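Local coordinates for protein putative thioesterase II (Thermobifida fusca, PDB 3BBJ) that is probably an acyl-CoA thioesterase of the hotdog-fold class, hydrolysing the thioester bond of acyl-CoA or related acyl thioesters, although its natural substrate is not established, at residues 43-46 and 47-50. Residues are numbered along the deposited sequence; the frame is centred on the assembly and turned at random.
Sequences TVLQ and RSAL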
# COMPACT_ATOMS: atom_id res chain seq x y z
N THR A 43 15.22 -2.57 4.44
CA THR A 43 16.36 -2.85 3.59
C THR A 43 16.96 -4.21 3.91
O THR A 43 17.29 -5.00 3.02
CB THR A 43 17.44 -1.73 3.77
OG1 THR A 43 16.96 -0.50 3.20
CG2 THR A 43 18.73 -2.12 3.13
N VAL A 44 17.07 -4.47 5.21
CA VAL A 44 17.60 -5.73 5.73
C VAL A 44 16.63 -6.88 5.43
O VAL A 44 17.06 -7.97 5.03
CB VAL A 44 17.86 -5.61 7.25
CG1 VAL A 44 17.90 -6.98 7.91
CG2 VAL A 44 19.16 -4.84 7.50
N LEU A 45 15.34 -6.65 5.63
CA LEU A 45 14.35 -7.68 5.36
C LEU A 45 14.28 -7.93 3.86
O LEU A 45 14.14 -9.08 3.44
CB LEU A 45 12.98 -7.29 5.89
CG LEU A 45 12.72 -7.30 7.40
CD1 LEU A 45 11.20 -7.15 7.63
CD2 LEU A 45 13.25 -8.57 8.08
N GLN A 46 14.40 -6.88 3.05
CA GLN A 46 14.38 -7.07 1.60
C GLN A 46 15.48 -8.03 1.19
O GLN A 46 15.25 -8.87 0.31
CB GLN A 46 14.52 -5.73 0.85
CG GLN A 46 14.55 -5.89 -0.69
CD GLN A 46 14.53 -4.56 -1.44
OE1 GLN A 46 13.55 -3.82 -1.36
NE2 GLN A 46 15.60 -4.26 -2.18
N ARG A 47 16.66 -7.87 1.79
CA ARG A 47 17.82 -8.71 1.47
C ARG A 47 17.57 -10.17 1.75
O ARG A 47 17.95 -11.04 0.97
CB ARG A 47 19.07 -8.26 2.25
CG ARG A 47 19.76 -7.08 1.64
CD ARG A 47 21.24 -7.00 2.00
NE ARG A 47 21.98 -6.31 0.95
CZ ARG A 47 22.09 -4.99 0.81
NH1 ARG A 47 21.51 -4.16 1.67
NH2 ARG A 47 22.78 -4.49 -0.20
N SER A 48 16.95 -10.43 2.90
CA SER A 48 16.61 -11.78 3.29
C SER A 48 15.68 -12.43 2.28
O SER A 48 15.81 -13.61 1.97
CB SER A 48 15.95 -11.77 4.67
OG SER A 48 14.76 -11.01 4.68
N ALA A 49 14.73 -11.64 1.78
CA ALA A 49 13.71 -12.17 0.89
C ALA A 49 14.25 -12.52 -0.48
O ALA A 49 13.90 -13.56 -1.04
CB ALA A 49 12.57 -11.18 0.76
N LEU A 50 15.10 -11.67 -1.02
CA LEU A 50 15.68 -11.92 -2.34
C LEU A 50 16.72 -13.04 -2.31
O LEU A 50 16.98 -13.67 -3.32
CB LEU A 50 16.32 -10.65 -2.90
CG LEU A 50 15.39 -9.45 -3.12
CD1 LEU A 50 16.20 -8.20 -3.44
CD2 LEU A 50 14.43 -9.77 -4.23
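The guanidinium group of R47 meets the methyl CG2 of T43 obliquely, with NH1 3.7 Å from that carbon, as the two side chains run alongside each other in the same direction one turn apart on helix 38-51. With CG2 anti to the backbone N (chi1 -70° for OG1), T43 turns its methyl to the arginine and its hydroxyl back to the carbonyl of G39. Q46 and L50, four residues apart, also lie side by side: the carboxamide-bearing chain of Q46 is extended, and L50 CD1 is 4.0 Å from Q46 CG and 4.2 Å from NE2. That same amide nitrogen is hydrogen-bonded to the carbonyl of L192, tying this helix to helix 191-198. The backbone is ordinary alpha-helix, with L50 N donating to Q46 O over 3.1 Å at an N-H...O angle of 161°. On the face turned to the strands, S48 OG sits between its backbone N and carbonyl carbon (chi1 60°), which directs it back at L45 O. The modelled separation between OG and that oxygen, 2.4 Å, is very short, and its exact value is doubtful. L45 O also receives A49 N at 3.1 Å, while S48 OG has a second partner in T92 OG1 of strand 88-96. L45 and A49 pack this helix against strands 88-96 and 99-109, as expected for the central helix of a hotdog domain. The polar groups of S48 and Q46 thus each find a partner beyond the helix, T92 OG1 and L192 O, which anchors both within otherwise largely apolar packing.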